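Local structure of S12 family peptidase (Streptomyces sp. 82F2, 3WWX) at residues T57-V62 / R176-A181; N103-I108 / T270-S275. The protein probably hydrolyses amide bonds in a D-stereospecific manner, as a member of the S12 peptidase family with the serine beta-lactamase fold. All blocks are in the same frame, centred on the assembly; numbering follows the deposited sequence.

Contact 1. Residues T57-V62 / R176-A181; sequences TFTATV and RPYGKA
Val62 and Ala181 make the apolar heart of this contact, with CG1 of Val62 3.7 Å from CB of Ala181. The valine side chain sets off toward the other helix, and its first torsion sets CG1 anti to the backbone N (chi1 169°), which carries that branch over to the alanine methyl. CG2 of Val62 lies farther back, 4.2 Å from the backbone C of Ala181. With one small residue on the second helix, the backbones come close: the two CA atoms are 6.8 Å apart.

One turn earlier on each helix, Tyr178 crosses Thr59 at about a right angle. OG1 of Thr59 meets the ring obliquely, 3.9 Å from CE2 of Tyr178. No hydrogen bond is made to the ring; the hydroxyl is bonded to the carbonyl O of Ala236. The phenol OH of Tyr178 is bonded to Glu239, tying the far end of the ring as well.

The contact is buried and joins helix 55-68, into whose first turn the family's Ser-x-x-Lys motif runs, to the first turn of helix 178-187. Ile170 of helix 160-174 touches Thr59, Val62 and Tyr178, while helices 244-255 and 262-268 pack against Thr57 and Thr61.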
loop_
_atom_site.group_PDB
_atom_site.type_symbol
_atom_site.label_atom_id
_atom_site.label_comp_id
_atom_site.label_asym_id
_atom_site.label_seq_id
_atom_site.Cartn_x
_atom_site.Cartn_y
_atom_site.Cartn_z
ATOM N N THR A 57 -0.184 4.426 2.467
ATOM C CA THR A 57 0.305 5.119 3.651
ATOM C C THR A 57 0.849 6.497 3.279
ATOM O O THR A 57 0.678 7.466 4.031
ATOM C CB THR A 57 1.383 4.308 4.358
ATOM O OG1 THR A 57 0.937 2.965 4.537
ATOM C CG2 THR A 57 1.692 4.926 5.707
ATOM N N PHE A 58 1.499 6.593 2.119
ATOM C CA PHE A 58 1.990 7.882 1.635
ATOM C C PHE A 58 0.820 8.830 1.363
ATOM O O PHE A 58 0.824 9.988 1.768
ATOM C CB PHE A 58 2.838 7.707 0.377
ATOM C CG PHE A 58 4.153 7.012 0.622
ATOM C CD1 PHE A 58 4.225 5.625 0.628
ATOM C CD2 PHE A 58 5.313 7.729 0.833
ATOM C CE1 PHE A 58 5.428 4.960 0.843
ATOM C CE2 PHE A 58 6.527 7.056 1.063
ATOM C CZ PHE A 58 6.581 5.686 1.054
ATOM N N THR A 59 -0.193 8.342 0.669
ATOM C CA THR A 59 -1.372 9.137 0.381
ATOM C C THR A 59 -2.048 9.659 1.647
ATOM O O THR A 59 -2.380 10.862 1.742
ATOM C CB THR A 59 -2.341 8.288 -0.460
ATOM O OG1 THR A 59 -1.660 7.906 -1.658
ATOM C CG2 THR A 59 -3.620 9.031 -0.792
ATOM N N ALA A 60 -2.233 8.779 2.635
ATOM C CA ALA A 60 -2.840 9.186 3.911
ATOM C C ALA A 60 -1.986 10.206 4.644
ATOM O O ALA A 60 -2.518 11.145 5.236
ATOM C CB ALA A 60 -3.096 7.987 4.793
ATOM N N THR A 61 -0.678 10.028 4.616
ATOM C CA THR A 61 0.226 10.960 5.299
ATOM C C THR A 61 0.067 12.368 4.736
ATOM O O THR A 61 -0.001 13.333 5.482
ATOM C CB THR A 61 1.688 10.497 5.184
ATOM O OG1 THR A 61 1.840 9.240 5.854
ATOM C CG2 THR A 61 2.647 11.499 5.851
ATOM N N VAL A 62 -0.024 12.487 3.427
ATOM C CA VAL A 62 -0.198 13.807 2.815
ATOM C C VAL A 62 -1.491 14.445 3.294
ATOM O O VAL A 62 -1.510 15.621 3.663
ATOM C CB VAL A 62 -0.179 13.717 1.288
ATOM C CG1 VAL A 62 -0.620 15.034 0.657
ATOM C CG2 VAL A 62 1.196 13.322 0.811
ATOM N N ARG A 176 -2.354 20.658 -7.440
ATOM C CA ARG A 176 -1.350 19.939 -8.222
ATOM C C ARG A 176 -1.600 18.430 -8.097
ATOM O O ARG A 176 -2.233 18.001 -7.149
ATOM C CB ARG A 176 0.057 20.230 -7.704
ATOM C CG ARG A 176 0.480 21.706 -7.683
ATOM C CD ARG A 176 1.956 21.826 -7.355
ATOM N NE ARG A 176 2.794 21.441 -8.487
ATOM C CZ ARG A 176 4.098 21.173 -8.413
ATOM N NH1 ARG A 176 4.739 21.231 -7.250
ATOM N NH2 ARG A 176 4.759 20.835 -9.513
ATOM N N PRO A 177 -1.091 17.638 -9.050
ATOM C CA PRO A 177 -1.264 16.186 -8.937
ATOM C C PRO A 177 -0.726 15.643 -7.613
ATOM O O PRO A 177 0.254 16.163 -7.069
ATOM C CB PRO A 177 -0.474 15.654 -10.129
ATOM C CG PRO A 177 -0.501 16.790 -11.132
ATOM C CD PRO A 177 -0.350 18.000 -10.272
ATOM N N TYR A 178 -1.382 14.614 -7.082
ATOM C CA TYR A 178 -1.072 14.149 -5.730
ATOM C C TYR A 178 0.388 13.684 -5.609
ATOM O O TYR A 178 0.992 13.797 -4.533
ATOM C CB TYR A 178 -2.051 13.038 -5.284
ATOM C CG TYR A 178 -1.520 11.672 -5.573
ATOM C CD1 TYR A 178 -1.630 11.124 -6.821
ATOM C CD2 TYR A 178 -0.827 10.965 -4.594
ATOM C CE1 TYR A 178 -1.060 9.865 -7.116
ATOM C CE2 TYR A 178 -0.276 9.721 -4.864
ATOM C CZ TYR A 178 -0.399 9.187 -6.124
ATOM O OH TYR A 178 0.169 7.961 -6.369
ATOM N N GLY A 179 0.962 13.166 -6.689
ATOM C CA GLY A 179 2.329 12.670 -6.664
ATOM C C GLY A 179 3.320 13.758 -6.299
ATOM O O GLY A 179 4.341 13.495 -5.676
ATOM N N LYS A 180 3.034 14.980 -6.719
ATOM C CA LYS A 180 3.925 16.092 -6.398
ATOM C C LYS A 180 3.935 16.329 -4.889
ATOM O O LYS A 180 4.972 16.666 -4.317
ATOM C CB LYS A 180 3.504 17.365 -7.140
ATOM C CG LYS A 180 3.517 17.257 -8.637
ATOM C CD LYS A 180 4.914 17.073 -9.214
ATOM C CE LYS A 180 4.886 17.128 -10.742
ATOM N NZ LYS A 180 4.085 16.009 -11.326
ATOM N N ALA A 181 2.803 16.110 -4.228
ATOM C CA ALA A 181 2.726 16.270 -2.778
ATOM C C ALA A 181 3.538 15.173 -2.076
ATOM O O ALA A 181 4.278 15.426 -1.125
ATOM C CB ALA A 181 1.271 16.243 -2.305
#

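Contact 2. Residues N103-I108 / T270-S275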
loop_
_atom_site.group_PDB
_atom_site.type_symbol
_atom_site.label_atom_id
_atom_site.label_comp_id
_atom_site.label_asym_id
_atom_site.label_seq_id
_atom_site.Cartn_x
_atom_site.Cartn_y
_atom_site.Cartn_z
ATOM N N ASN A 103 -9.849 4.909 6.058
ATOM C CA ASN A 103 -9.915 3.699 6.875
ATOM C C ASN A 103 -10.837 2.603 6.319
ATOM O O ASN A 103 -11.092 1.603 6.978
ATOM C CB ASN A 103 -10.248 4.034 8.338
ATOM C CG ASN A 103 -11.610 4.666 8.516
ATOM O OD1 ASN A 103 -12.493 4.540 7.672
ATOM N ND2 ASN A 103 -11.800 5.319 9.647
ATOM N N HIS A 104 -11.295 2.802 5.080
ATOM C CA HIS A 104 -12.112 1.820 4.358
ATOM C C HIS A 104 -13.442 1.511 5.048
ATOM O O HIS A 104 -13.959 0.402 4.934
ATOM C CB HIS A 104 -11.344 0.519 4.099
ATOM C CG HIS A 104 -10.090 0.702 3.306
ATOM N ND1 HIS A 104 -10.083 1.036 1.966
ATOM C CD2 HIS A 104 -8.797 0.599 3.674
ATOM C CE1 HIS A 104 -8.837 1.126 1.550
ATOM N NE2 HIS A 104 -8.032 0.866 2.569
ATOM N N THR A 105 -14.022 2.512 5.704
ATOM C CA THR A 105 -15.384 2.353 6.231
ATOM C C THR A 105 -16.406 3.109 5.390
ATOM O O THR A 105 -17.575 3.215 5.780
ATOM C CB THR A 105 -15.474 2.777 7.705
ATOM O OG1 THR A 105 -15.153 4.169 7.853
ATOM C CG2 THR A 105 -14.539 1.917 8.558
ATOM N N SER A 106 -15.987 3.627 4.230
ATOM C CA SER A 106 -16.900 4.317 3.317
ATOM C C SER A 106 -17.962 3.411 2.704
ATOM O O SER A 106 -19.079 3.874 2.443
ATOM C CB SER A 106 -16.110 4.957 2.182
ATOM O OG SER A 106 -15.576 3.909 1.389
ATOM N N GLY A 107 -17.623 2.153 2.452
ATOM C CA GLY A 107 -18.504 1.237 1.738
ATOM C C GLY A 107 -18.407 1.345 0.223
ATOM O O GLY A 107 -19.154 0.676 -0.491
ATOM N N ILE A 108 -17.505 2.179 -0.283
ATOM C CA ILE A 108 -17.443 2.421 -1.726
ATOM C C ILE A 108 -16.889 1.194 -2.472
ATOM O O ILE A 108 -15.861 0.629 -2.135
ATOM C CB ILE A 108 -16.583 3.667 -2.038
ATOM C CG1 ILE A 108 -17.180 4.934 -1.402
ATOM C CG2 ILE A 108 -16.379 3.813 -3.533
ATOM C CD1 ILE A 108 -16.325 6.153 -1.548
ATOM N N THR A 270 -5.738 5.597 15.019
ATOM C CA THR A 270 -7.055 5.237 15.520
ATOM C C THR A 270 -7.650 4.212 14.564
ATOM O O THR A 270 -8.002 4.533 13.427
ATOM C CB THR A 270 -7.950 6.464 15.636
ATOM O OG1 THR A 270 -7.373 7.356 16.598
ATOM C CG2 THR A 270 -9.357 6.064 16.090
ATOM N N THR A 271 -7.723 2.976 15.026
ATOM C CA THR A 271 -8.024 1.854 14.150
ATOM C C THR A 271 -9.445 1.328 14.267
ATOM O O THR A 271 -10.109 1.470 15.311
ATOM C CB THR A 271 -7.064 0.672 14.386
ATOM O OG1 THR A 271 -7.134 0.253 15.750
ATOM C CG2 THR A 271 -5.618 1.056 14.065
ATOM N N VAL A 272 -9.887 0.718 13.167
ATOM C CA VAL A 272 -11.140 -0.016 13.087
ATOM C C VAL A 272 -10.799 -1.499 13.141
ATOM O O VAL A 272 -9.853 -1.954 12.501
ATOM C CB VAL A 272 -11.860 0.297 11.742
ATOM C CG1 VAL A 272 -13.152 -0.485 11.612
ATOM C CG2 VAL A 272 -12.120 1.785 11.635
ATOM N N GLN A 273 -11.564 -2.280 13.896
ATOM C CA GLN A 273 -11.375 -3.728 13.875
ATOM C C GLN A 273 -11.946 -4.248 12.568
ATOM O O GLN A 273 -13.102 -3.984 12.247
ATOM C CB GLN A 273 -12.063 -4.404 15.068
ATOM C CG GLN A 273 -11.143 -4.622 16.260
ATOM C CD GLN A 273 -11.828 -5.333 17.418
ATOM O OE1 GLN A 273 -13.054 -5.331 17.528
ATOM N NE2 GLN A 273 -11.031 -5.942 18.289
ATOM N N ILE A 274 -11.145 -4.984 11.810
ATOM C CA ILE A 274 -11.543 -5.369 10.466
ATOM C C ILE A 274 -12.066 -6.795 10.389
ATOM O O ILE A 274 -12.670 -7.179 9.388
ATOM C CB ILE A 274 -10.398 -5.171 9.466
ATOM C CG1 ILE A 274 -9.257 -6.151 9.725
ATOM C CG2 ILE A 274 -9.935 -3.727 9.536
ATOM C CD1 ILE A 274 -8.099 -6.015 8.753
ATOM N N SER A 275 -11.835 -7.573 11.441
ATOM C CA SER A 275 -12.318 -8.952 11.474
ATOM C C SER A 275 -12.601 -9.441 12.886
ATOM O O SER A 275 -11.735 -9.370 13.757
ATOM C CB SER A 275 -11.309 -9.896 10.830
ATOM O OG SER A 275 -11.614 -11.237 11.175
HETATM O O HOH W 1 -9.942 5.883 12.005
#
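Direct contact is made by methyl groups: CG2 of Thr105 and the branches of Val272 reach toward each other tip to tip. The threonine methyl is 3.9 Å from CG2 of Val272 and 4.1 Å from its CG1, so it meets both prongs of the valine fork. The side chain of Asn103 crosses the valine at about a right angle and brings its ND2 to 4.1 Å from the same CG2.

The polar link across the contact runs through a water. It accepts from ND2 of Asn103 at 3.1 Å and donates to the carbonyl O of Thr270 at 2.8 Å, bridging the asparagine amide to the backbone just before the strand.

Hydrogen bonds within 103-108 fix the shape of the loop. OD1 of Asn103 takes two donors from the same face of its plane, Thr105 OG1 at 2.7 Å and Thr105 N, whose bond is bent (N-H...O angle 137°) and closes an Asx turn. With chi1 at 63°, the asparagine CG sits between its own N and carbonyl carbon, which puts OD1 beside the N and OG1 of Thr105 and turns ND2 to the water. Farther on, Ser106 OG accepts from Ile108 N in an ST turn.

A Schellman motif ends helix 98-102, with His104 at C-prime. Its imidazole stacks on Tyr158 and meets Tyr283 edge-to-face; Tyr283 is also the backbone partner of Val272. The His-Thr-Ser-Gly type of sequence is common in this beta-lactamase-like family, and here its turn abuts one edge strand, the short 272-273, of the large antiparallel sheet.

Both contacts are buried, but they hold different elements. Contact 1 joins two helices within the helical part of the fold, whereas contact 2 sets an ordered loop against a short, weakly bonded edge strand that is partly open to solvent. Neither has a direct hydrogen bond across it. In contact 1 the polar ends turn to partners outside both segments; in contact 2 a water makes the bridge and the loop's own turns take up much of the polar bonding. Their centres are 20 Å apart and their nearest atoms about 8 Å, yet helix 160-174 serves both: Phe163 touches Thr59 of contact 1 and meets the ring of His104 beside contact 2.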